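Long-range contacts in ABC sugar transporter, periplasmic sugar binding protein (Legionella pneumophila subsp. pneumophila, PDB 3ROT), which probably binds sugars in the periplasm and delivers them to an ABC transporter, as other members of its solute-binding protein family do: residues L8-S13 against I38-G43; A66-S71 against I90-R95; A130-V135 against F162-D167; N190-L195 against Y217-Y222. All coordinates share one frame; numbering follows the deposited sequence.

Overall arrangement
The four contacts follow one another along the chain, each closing before the next opens, and fall into two pairs. Contacts 1 and 2 lie in the parallel sheet that holds strands 35-39, 5-9, 64-67 and 89-92; their centres are 12 Å apart and neighbouring strands 5-9 and 64-67 join them. Contacts 3 and 4 share the second parallel sheet, centres 9 Å apart, through neighbouring strands 132-137 and 191-194. Between the pairs, centres stand 28 to 30 Å apart, on opposite sides of the chain's centre. This is the two-lobed build of periplasmic binding proteins, in which ligand is generally held between the lobes; a glycerol bound by residues of contacts 1 and 2 is consistent with such a pocket.

Contact 1 of 4, residues L8-S13 against I38-G43; sequences LITHGS and ILAPPG
Leu8 and Ile9 pair in parallel with Ile38 and Leu39, held chiefly by backbone bonds. Leu39 bonds both ways: its N reaches Leu8 O at 3.0 Å and its O receives Thr10 N at 3.0 Å, nearly straight on. On one face Ile9 CG1 runs alongside Leu39 CB at 4.2 Å; branched and long aliphatic chains suit a sheet covered by helices. The tight packing comes just beyond the strands. Thr10 OG1, set between its backbone N and carbonyl carbon (chi1 66°), hydrogen-bonds Gly12 O at 2.7 Å, bracing the turn, and lies 3.2 Å from Ala40 CB, a methyl small enough to come against it. Pro41 CD sits 3.2 Å from Thr10 O, a buried carbonyl without a hydrogen-bonding partner, which a proline ring can cover but not satisfy. Ser13 belongs here too, its CB 3.7 Å from Ala40 CB and its OG 3.0 Å from Pro41 O. Toward Pro42 and Gly43 the contact thins, Pro42 being exposed and turned away. His11 also turns away, linking Thr68 to a bound glycerol, probably from the crystallisation liquor, that may mark the pocket. Strand 5-9, helix 16-32 and strand 35-39 form a beta-alpha-beta unit; its helix covers Leu8 and Ile38, with Phe22 against both, helix 47-59 covers Ile9 and Leu39, and strand 64-67 is the other neighbour of strand 5-9 in the sheet.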
# COMPACT_ATOMS: atom_id res chain seq x y z
N LEU A 8 -19.87 4.89 -6.72
CA LEU A 8 -18.75 4.29 -7.43
C LEU A 8 -18.30 3.18 -6.50
O LEU A 8 -17.80 3.44 -5.41
CB LEU A 8 -17.61 5.30 -7.66
CG LEU A 8 -16.28 4.72 -8.18
CD1 LEU A 8 -16.53 3.79 -9.37
CD2 LEU A 8 -15.34 5.86 -8.59
N ILE A 9 -18.52 1.94 -6.91
CA ILE A 9 -18.18 0.81 -6.07
C ILE A 9 -17.09 -0.05 -6.69
O ILE A 9 -17.15 -0.39 -7.87
CB ILE A 9 -19.46 -0.02 -5.80
CG1 ILE A 9 -20.56 0.92 -5.29
CG2 ILE A 9 -19.17 -1.12 -4.79
CD1 ILE A 9 -21.92 0.29 -5.04
N THR A 10 -16.07 -0.39 -5.90
CA THR A 10 -14.97 -1.21 -6.39
C THR A 10 -14.64 -2.33 -5.41
O THR A 10 -15.19 -2.40 -4.32
CB THR A 10 -13.68 -0.37 -6.64
OG1 THR A 10 -13.19 0.14 -5.40
CG2 THR A 10 -13.98 0.78 -7.60
N HIS A 11 -13.74 -3.21 -5.82
CA HIS A 11 -13.33 -4.34 -5.00
C HIS A 11 -12.03 -4.08 -4.25
O HIS A 11 -11.54 -4.94 -3.53
CB HIS A 11 -13.18 -5.59 -5.87
CG HIS A 11 -12.30 -5.40 -7.06
ND1 HIS A 11 -12.78 -4.94 -8.27
CD2 HIS A 11 -10.97 -5.55 -7.22
CE1 HIS A 11 -11.78 -4.82 -9.12
NE2 HIS A 11 -10.66 -5.18 -8.51
N GLY A 12 -11.47 -2.89 -4.42
CA GLY A 12 -10.22 -2.55 -3.75
C GLY A 12 -10.04 -1.05 -3.64
O GLY A 12 -10.70 -0.29 -4.35
N SER A 13 -9.13 -0.62 -2.77
CA SER A 13 -8.91 0.80 -2.58
C SER A 13 -7.49 1.18 -2.17
O SER A 13 -7.20 2.36 -1.99
CB SER A 13 -9.90 1.32 -1.53
OG SER A 13 -9.69 0.66 -0.29
N ILE A 38 -18.19 6.92 -2.64
CA ILE A 38 -17.31 5.86 -3.10
C ILE A 38 -17.26 4.76 -2.04
O ILE A 38 -16.96 5.02 -0.88
CB ILE A 38 -15.88 6.39 -3.37
CG1 ILE A 38 -15.93 7.48 -4.45
CG2 ILE A 38 -14.95 5.25 -3.80
CD1 ILE A 38 -14.58 8.01 -4.84
N LEU A 39 -17.56 3.54 -2.46
CA LEU A 39 -17.57 2.38 -1.57
C LEU A 39 -16.55 1.35 -2.05
O LEU A 39 -16.61 0.89 -3.19
CB LEU A 39 -18.96 1.74 -1.53
CG LEU A 39 -20.11 2.64 -1.04
CD1 LEU A 39 -21.42 1.86 -1.10
CD2 LEU A 39 -19.83 3.12 0.39
N ALA A 40 -15.63 0.98 -1.17
CA ALA A 40 -14.60 0.01 -1.50
C ALA A 40 -14.05 -0.63 -0.22
O ALA A 40 -13.78 0.08 0.76
CB ALA A 40 -13.46 0.69 -2.27
N PRO A 41 -13.89 -1.96 -0.21
CA PRO A 41 -13.37 -2.69 0.96
C PRO A 41 -12.03 -2.13 1.42
O PRO A 41 -11.21 -1.72 0.60
CB PRO A 41 -13.26 -4.12 0.46
CG PRO A 41 -14.34 -4.20 -0.57
CD PRO A 41 -14.16 -2.90 -1.31
N PRO A 42 -11.79 -2.11 2.73
CA PRO A 42 -10.54 -1.59 3.31
C PRO A 42 -9.28 -2.29 2.81
O PRO A 42 -8.19 -1.72 2.85
CB PRO A 42 -10.75 -1.80 4.81
CG PRO A 42 -12.24 -1.76 4.97
CD PRO A 42 -12.70 -2.57 3.79
N GLY A 43 -9.43 -3.53 2.34
CA GLY A 43 -8.28 -4.27 1.85
C GLY A 43 -7.96 -4.02 0.39
O GLY A 43 -8.07 -2.89 -0.11

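Contact 2 of 4, residues A66-S71 against I90-R95; sequences ATTIPS and IAVDTR
Ala66 and Thr67 run parallel to Ile90 and Ala91, with Thr67 N bonded to Ile90 O at 2.9 Å and Val92 N to Thr67 O at 2.9 Å, the latter donor standing 44° out of the carbonyl plane. Past the strands, a gamma turn centred on Asp93 (phi 71°), closed by Thr94 N on Val92 O at 2.7 Å, brings Thr94 O round to Ile69 N at 3.0 Å. Ile69 lays its CD1 against Ala91 CB at 3.8 Å; its CG1 lies beside the backbone N (chi1 -47°) and carries the side chain's end back to the strand, where a small residue accepts it. On the other face Ala66 CB meets Val92 CG1 at 4.2 Å. Thr68 CG2 and Asp93 CB run alongside each other, 4.0 Å apart. The methyl of the threonine thus does the packing while its hydroxyl bonds His11 and Gln50. Asp93 OD2 takes Thr94 OG1 at 2.8 Å from above the carboxylate plane and also bonds the glycerol; with OD1 weakly bonded to Tyr17, this probably limits the carboxylate's rotation at a probable ligand pocket. Thr94 CG2 packs on Pro70 CA and the carbonyl of Ile69. The two strands belong to a beta-alpha-beta unit linked by helix 76-85; strand 5-9 flanks strand 64-67, strand 107-109 lies beyond strand 89-92, and helix 247-264 covers Ala66, Ile90 and Val92.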
# COMPACT_ATOMS: atom_id res chain seq x y z
N ALA A 66 -21.70 3.02 -10.62
CA ALA A 66 -20.61 2.57 -11.47
C ALA A 66 -19.96 1.53 -10.56
O ALA A 66 -19.78 1.78 -9.36
CB ALA A 66 -19.65 3.70 -11.77
N THR A 67 -19.64 0.36 -11.10
CA THR A 67 -19.03 -0.67 -10.28
C THR A 67 -18.15 -1.62 -11.08
O THR A 67 -18.33 -1.79 -12.28
CB THR A 67 -20.12 -1.49 -9.52
OG1 THR A 67 -19.50 -2.39 -8.60
CG2 THR A 67 -20.97 -2.30 -10.49
N THR A 68 -17.18 -2.22 -10.41
CA THR A 68 -16.32 -3.20 -11.04
C THR A 68 -17.09 -4.51 -10.87
O THR A 68 -17.93 -4.62 -9.98
CB THR A 68 -14.95 -3.30 -10.32
OG1 THR A 68 -15.14 -3.85 -9.01
CG2 THR A 68 -14.31 -1.93 -10.18
N ILE A 69 -16.82 -5.49 -11.73
CA ILE A 69 -17.50 -6.77 -11.63
C ILE A 69 -16.44 -7.83 -11.89
O ILE A 69 -16.37 -8.39 -12.99
CB ILE A 69 -18.65 -6.86 -12.68
CG1 ILE A 69 -19.49 -5.58 -12.64
CG2 ILE A 69 -19.53 -8.08 -12.39
CD1 ILE A 69 -20.66 -5.54 -13.64
N PRO A 70 -15.58 -8.09 -10.89
CA PRO A 70 -14.48 -9.07 -10.94
C PRO A 70 -14.86 -10.54 -10.79
O PRO A 70 -13.98 -11.38 -10.64
CB PRO A 70 -13.57 -8.61 -9.82
CG PRO A 70 -14.55 -8.20 -8.78
CD PRO A 70 -15.59 -7.41 -9.58
N SER A 71 -16.15 -10.84 -10.83
CA SER A 71 -16.63 -12.21 -10.70
C SER A 71 -17.80 -12.47 -11.64
O SER A 71 -18.66 -11.60 -11.83
CB SER A 71 -17.06 -12.49 -9.26
OG SER A 71 -17.61 -13.79 -9.13
N ILE A 90 -23.31 0.95 -14.53
CA ILE A 90 -22.24 0.96 -15.51
C ILE A 90 -21.07 0.16 -14.96
O ILE A 90 -20.73 0.28 -13.79
CB ILE A 90 -21.79 2.41 -15.82
CG1 ILE A 90 -22.85 3.09 -16.70
CG2 ILE A 90 -20.44 2.42 -16.53
CD1 ILE A 90 -22.48 4.51 -17.12
N ALA A 91 -20.48 -0.69 -15.80
CA ALA A 91 -19.35 -1.49 -15.36
C ALA A 91 -18.06 -0.76 -15.69
O ALA A 91 -17.91 -0.22 -16.79
CB ALA A 91 -19.37 -2.86 -16.04
N VAL A 92 -17.14 -0.72 -14.73
CA VAL A 92 -15.86 -0.07 -14.93
C VAL A 92 -14.72 -0.98 -14.49
O VAL A 92 -14.88 -1.80 -13.58
CB VAL A 92 -15.78 1.26 -14.15
CG1 VAL A 92 -16.87 2.21 -14.61
CG2 VAL A 92 -15.90 1.00 -12.66
N ASP A 93 -13.58 -0.83 -15.16
CA ASP A 93 -12.36 -1.58 -14.87
C ASP A 93 -12.43 -3.06 -15.23
O ASP A 93 -11.59 -3.55 -15.97
CB ASP A 93 -12.00 -1.42 -13.39
CG ASP A 93 -10.77 -2.22 -13.00
OD1 ASP A 93 -9.65 -1.81 -13.38
OD2 ASP A 93 -10.93 -3.24 -12.31
N THR A 94 -13.40 -3.77 -14.69
CA THR A 94 -13.54 -5.20 -14.96
C THR A 94 -15.00 -5.51 -15.23
O THR A 94 -15.89 -4.98 -14.56
CB THR A 94 -13.11 -6.07 -13.75
OG1 THR A 94 -11.81 -5.68 -13.31
CG2 THR A 94 -13.09 -7.55 -14.15
N ARG A 95 -15.24 -6.36 -16.22
CA ARG A 95 -16.60 -6.74 -16.57
C ARG A 95 -16.75 -8.25 -16.67
O ARG A 95 -15.78 -8.97 -16.91
CB ARG A 95 -17.00 -6.11 -17.90
CG ARG A 95 -16.19 -6.60 -19.08
CD ARG A 95 -16.93 -6.30 -20.36
NE ARG A 95 -16.05 -6.21 -21.52
CZ ARG A 95 -16.44 -5.74 -22.70
NH1 ARG A 95 -17.69 -5.33 -22.87
NH2 ARG A 95 -15.58 -5.67 -23.71

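Contact 3 of 4, residues A130-V135 against F162-D167; sequences AKRALV and FFEELD
The guanidinium of Arg132 and the ring of Phe162 meet obliquely, their planes 44° apart. Arg132 NH1 comes within 3.4 Å of Phe162 CB and 3.9 Å of Phe162 CG, while the carbonyl of Lys131 also approaches the ring obliquely. Phe162 CG stands beside its backbone N (chi1 -61°), which leads the ring away from strand 132-137 toward solvent. The arginine chain, extended from CG to NE, has enough length to run over the phenylalanine's base and place NE on the hydroxyl of Tyr182; Glu164 OE1, 4.3 Å from Arg132 NH2, is too far for a salt bridge and can offer only a weaker attraction. Strand 162-167 is outermost in the parallel sheet of its lobe, and with helix 143-158 and strand 132-137 it makes a beta-alpha-beta unit of the kind that builds both lobes of periplasmic binding proteins. The backbone ladder begins with Ala133 N on Phe162 O, loosens at Glu164 N to Ala133 O (3.3 Å), and tightens again at Val135 N on Glu164 O (2.9 Å) and Leu166 N on Val135 O (2.7 Å). Side chains alternate between the faces. Leu134 CD1 reaches Leu166 CB at 4.0 Å, with Tyr182 and Phe183 of helix 172-185 packing on Leu134. On the other face Val135 CG1 touches Glu165 CG at 4.1 Å, so the glutamate's methylenes serve as apolar surface while its carboxylate bridges to Lys153 and bonds Asn137. Ala133, small and buried, and Phe163 both pack against Leu156 of helix 143-158.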
# COMPACT_ATOMS: atom_id res chain seq x y z
N ALA A 130 14.78 -12.96 -24.47
CA ALA A 130 13.80 -13.71 -23.68
C ALA A 130 14.03 -15.23 -23.67
O ALA A 130 14.09 -15.87 -24.72
CB ALA A 130 12.38 -13.40 -24.18
N LYS A 131 14.13 -15.79 -22.46
CA LYS A 131 14.35 -17.23 -22.27
C LYS A 131 13.19 -17.86 -21.51
O LYS A 131 12.64 -18.89 -21.93
CB LYS A 131 15.63 -17.47 -21.46
CG LYS A 131 16.91 -16.96 -22.08
CD LYS A 131 17.33 -17.81 -23.28
CE LYS A 131 18.67 -17.33 -23.84
NZ LYS A 131 19.76 -17.41 -22.82
N ARG A 132 12.82 -17.25 -20.39
CA ARG A 132 11.75 -17.75 -19.55
C ARG A 132 11.06 -16.59 -18.82
O ARG A 132 11.73 -15.73 -18.24
CB ARG A 132 12.34 -18.72 -18.52
CG ARG A 132 11.33 -19.46 -17.68
CD ARG A 132 12.03 -20.23 -16.56
NE ARG A 132 11.18 -21.28 -15.99
CZ ARG A 132 10.92 -22.44 -16.59
NH1 ARG A 132 11.46 -22.72 -17.77
NH2 ARG A 132 10.13 -23.32 -16.00
N ALA A 133 9.73 -16.58 -18.87
CA ALA A 133 8.95 -15.52 -18.23
C ALA A 133 8.14 -16.02 -17.05
O ALA A 133 7.68 -17.16 -17.03
CB ALA A 133 8.00 -14.88 -19.24
N LEU A 134 7.96 -15.14 -16.07
CA LEU A 134 7.19 -15.46 -14.88
C LEU A 134 6.05 -14.44 -14.79
O LEU A 134 6.29 -13.24 -14.90
CB LEU A 134 8.09 -15.37 -13.65
CG LEU A 134 7.50 -15.65 -12.28
CD1 LEU A 134 7.10 -17.12 -12.17
CD2 LEU A 134 8.53 -15.28 -11.20
N VAL A 135 4.83 -14.93 -14.63
CA VAL A 135 3.65 -14.07 -14.53
C VAL A 135 3.16 -14.07 -13.09
O VAL A 135 2.75 -15.11 -12.56
CB VAL A 135 2.50 -14.55 -15.43
CG1 VAL A 135 1.28 -13.65 -15.23
CG2 VAL A 135 2.95 -14.53 -16.89
N PHE A 162 9.34 -20.27 -22.57
CA PHE A 162 8.85 -21.02 -21.42
C PHE A 162 8.25 -20.01 -20.44
O PHE A 162 8.76 -18.91 -20.29
CB PHE A 162 10.00 -21.76 -20.74
CG PHE A 162 10.67 -22.78 -21.62
CD1 PHE A 162 9.94 -23.81 -22.21
CD2 PHE A 162 12.05 -22.72 -21.83
CE1 PHE A 162 10.57 -24.77 -23.00
CE2 PHE A 162 12.69 -23.68 -22.62
CZ PHE A 162 11.95 -24.71 -23.20
N PHE A 163 7.17 -20.39 -19.77
CA PHE A 163 6.53 -19.48 -18.83
C PHE A 163 5.73 -20.21 -17.76
O PHE A 163 5.37 -21.37 -17.93
CB PHE A 163 5.60 -18.52 -19.59
CG PHE A 163 4.41 -19.20 -20.20
CD1 PHE A 163 3.29 -19.51 -19.43
CD2 PHE A 163 4.41 -19.55 -21.55
CE1 PHE A 163 2.19 -20.17 -19.99
CE2 PHE A 163 3.31 -20.20 -22.12
CZ PHE A 163 2.20 -20.51 -21.34
N GLU A 164 5.45 -19.50 -16.67
CA GLU A 164 4.67 -20.06 -15.58
C GLU A 164 3.97 -18.92 -14.86
O GLU A 164 4.52 -17.83 -14.73
CB GLU A 164 5.59 -20.82 -14.61
CG GLU A 164 4.87 -21.78 -13.67
CD GLU A 164 5.82 -22.77 -12.98
OE1 GLU A 164 6.56 -23.48 -13.68
OE2 GLU A 164 5.81 -22.83 -11.72
N GLU A 165 2.73 -19.16 -14.42
CA GLU A 165 1.99 -18.15 -13.68
C GLU A 165 2.09 -18.48 -12.20
O GLU A 165 1.86 -19.61 -11.78
CB GLU A 165 0.52 -18.10 -14.09
CG GLU A 165 -0.24 -16.95 -13.43
CD GLU A 165 -1.71 -16.86 -13.84
OE1 GLU A 165 -2.01 -17.00 -15.04
OE2 GLU A 165 -2.57 -16.62 -12.97
N LEU A 166 2.46 -17.48 -11.41
CA LEU A 166 2.61 -17.67 -9.98
C LEU A 166 1.63 -16.81 -9.18
O LEU A 166 1.52 -15.61 -9.41
CB LEU A 166 4.05 -17.32 -9.59
CG LEU A 166 4.46 -17.33 -8.12
CD1 LEU A 166 4.26 -18.72 -7.53
CD2 LEU A 166 5.92 -16.89 -8.01
N ASP A 167 0.90 -17.46 -8.27
CA ASP A 167 -0.05 -16.77 -7.40
C ASP A 167 0.75 -16.21 -6.24
O ASP A 167 1.14 -16.94 -5.33
CB ASP A 167 -1.10 -17.76 -6.89
CG ASP A 167 -1.93 -17.22 -5.73
OD1 ASP A 167 -1.80 -16.03 -5.34
OD2 ASP A 167 -2.75 -17.99 -5.19

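Contact 4 of 4, residues N190-L195 against Y217-Y222; sequences NIIFCL and YQPQVY
Ile192 packs its CD1 onto Pro219 CG at 3.5 Å, the end of the isoleucine's longer arm against a rigid ring just ahead of strand 220-224. On the opposite face Tyr222 lies across from Ile191 and Phe193 of the adjacent strand: Ile191 CG2 meets Tyr222 CD2 at 3.9 Å, and Phe193 CD1 is 3.8 Å from Tyr222 CB. The register puts both rings on one face, and matching first torsions (Tyr222 chi1 -63°) set them alongside each other, planes at 32°. Tyr222 CD2 lies over one face of the Phe193 ring, and Ile192 O near the plane at the Tyr222 edge. Four backbone bonds, from Gln220 N on Asn190 O (2.8 Å) to Cys194 N on Tyr222 O (2.7 Å), hold strands 191-194 and 220-224 as parallel neighbours inside the five-stranded sheet of the second lobe. Farther out, helix 112-126 covers Phe193 and Tyr222, and Asn240 holds Gln220 OE1. The side chain of Asn190 spans Ser129 O and the backbone N of Lys131 and Arg132, tying this strand to its neighbour. Ile192 with Pro219, and Ile191 with Phe193, thus bury apolar surface on the two faces; Tyr222 can join the latter because its one polar side-chain atom, OH, finds two partners, Thr127 and Asn240.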
# COMPACT_ATOMS: atom_id res chain seq x y z
N ASN A 190 14.28 -14.53 -17.07
CA ASN A 190 14.76 -13.17 -17.32
C ASN A 190 13.67 -12.16 -17.66
O ASN A 190 13.95 -11.01 -17.99
CB ASN A 190 15.84 -13.17 -18.41
CG ASN A 190 15.38 -13.83 -19.71
OD1 ASN A 190 14.27 -14.36 -19.81
ND2 ASN A 190 16.25 -13.80 -20.71
N ILE A 191 12.42 -12.59 -17.57
CA ILE A 191 11.30 -11.70 -17.82
C ILE A 191 10.22 -11.89 -16.77
O ILE A 191 9.83 -13.02 -16.46
CB ILE A 191 10.66 -11.93 -19.20
CG1 ILE A 191 11.63 -11.55 -20.31
CG2 ILE A 191 9.40 -11.09 -19.32
CD1 ILE A 191 10.98 -11.53 -21.69
N ILE A 192 9.76 -10.77 -16.22
CA ILE A 192 8.69 -10.82 -15.23
C ILE A 192 7.55 -9.90 -15.65
O ILE A 192 7.75 -8.74 -16.03
CB ILE A 192 9.17 -10.40 -13.83
CG1 ILE A 192 10.25 -11.39 -13.33
CG2 ILE A 192 7.99 -10.40 -12.86
CD1 ILE A 192 10.78 -11.09 -11.94
N PHE A 193 6.34 -10.46 -15.61
CA PHE A 193 5.13 -9.73 -15.94
C PHE A 193 4.32 -9.58 -14.66
O PHE A 193 3.92 -10.58 -14.06
CB PHE A 193 4.27 -10.51 -16.94
CG PHE A 193 4.81 -10.55 -18.33
CD1 PHE A 193 4.46 -9.56 -19.25
CD2 PHE A 193 5.63 -11.59 -18.74
CE1 PHE A 193 4.92 -9.61 -20.57
CE2 PHE A 193 6.09 -11.66 -20.06
CZ PHE A 193 5.73 -10.66 -20.97
N CYS A 194 4.06 -8.34 -14.23
CA CYS A 194 3.24 -8.10 -13.04
C CYS A 194 1.85 -7.72 -13.53
O CYS A 194 1.70 -6.74 -14.27
CB CYS A 194 3.81 -6.97 -12.20
SG CYS A 194 5.44 -7.29 -11.53
N LEU A 195 0.84 -8.47 -13.11
CA LEU A 195 -0.53 -8.22 -13.55
C LEU A 195 -1.12 -6.92 -12.99
O LEU A 195 -2.05 -6.37 -13.57
CB LEU A 195 -1.43 -9.42 -13.22
CG LEU A 195 -1.00 -10.70 -13.96
CD1 LEU A 195 -1.94 -11.85 -13.64
CD2 LEU A 195 -0.99 -10.44 -15.46
N TYR A 217 19.37 -11.11 -9.80
CA TYR A 217 19.03 -11.64 -11.12
C TYR A 217 18.84 -10.59 -12.21
O TYR A 217 19.12 -10.83 -13.38
CB TYR A 217 17.77 -12.49 -10.99
CG TYR A 217 17.92 -13.60 -9.98
CD1 TYR A 217 18.63 -14.76 -10.29
CD2 TYR A 217 17.39 -13.47 -8.70
CE1 TYR A 217 18.81 -15.76 -9.36
CE2 TYR A 217 17.56 -14.48 -7.75
CZ TYR A 217 18.27 -15.62 -8.09
OH TYR A 217 18.44 -16.63 -7.16
N GLN A 218 18.36 -9.41 -11.82
CA GLN A 218 18.13 -8.34 -12.77
C GLN A 218 17.25 -8.73 -13.97
O GLN A 218 17.65 -8.58 -15.12
CB GLN A 218 19.48 -7.81 -13.28
CG GLN A 218 20.33 -7.16 -12.20
CD GLN A 218 21.63 -6.62 -12.74
OE1 GLN A 218 22.52 -7.38 -13.13
NE2 GLN A 218 21.75 -5.30 -12.76
N PRO A 219 16.03 -9.22 -13.71
CA PRO A 219 15.15 -9.61 -14.81
C PRO A 219 14.51 -8.38 -15.47
O PRO A 219 14.51 -7.29 -14.89
CB PRO A 219 14.11 -10.47 -14.12
CG PRO A 219 13.92 -9.71 -12.84
CD PRO A 219 15.35 -9.41 -12.41
N GLN A 220 13.99 -8.56 -16.67
CA GLN A 220 13.33 -7.48 -17.39
C GLN A 220 11.90 -7.53 -16.91
O GLN A 220 11.28 -8.59 -16.93
CB GLN A 220 13.41 -7.73 -18.90
CG GLN A 220 14.83 -7.78 -19.36
CD GLN A 220 15.60 -6.55 -18.92
OE1 GLN A 220 15.42 -5.47 -19.46
NE2 GLN A 220 16.47 -6.72 -17.93
N VAL A 221 11.38 -6.39 -16.47
CA VAL A 221 10.06 -6.32 -15.89
C VAL A 221 8.99 -5.54 -16.66
O VAL A 221 9.22 -4.44 -17.17
CB VAL A 221 10.16 -5.74 -14.45
CG1 VAL A 221 8.79 -5.74 -13.78
CG2 VAL A 221 11.17 -6.56 -13.64
N TYR A 222 7.80 -6.12 -16.70
CA TYR A 222 6.66 -5.53 -17.40
C TYR A 222 5.47 -5.48 -16.45
O TYR A 222 5.29 -6.37 -15.62
CB TYR A 222 6.35 -6.37 -18.64
CG TYR A 222 7.50 -6.34 -19.61
CD1 TYR A 222 7.58 -5.35 -20.59
CD2 TYR A 222 8.57 -7.24 -19.49
CE1 TYR A 222 8.69 -5.23 -21.41
CE2 TYR A 222 9.70 -7.13 -20.32
CZ TYR A 222 9.74 -6.12 -21.27
OH TYR A 222 10.83 -5.99 -22.09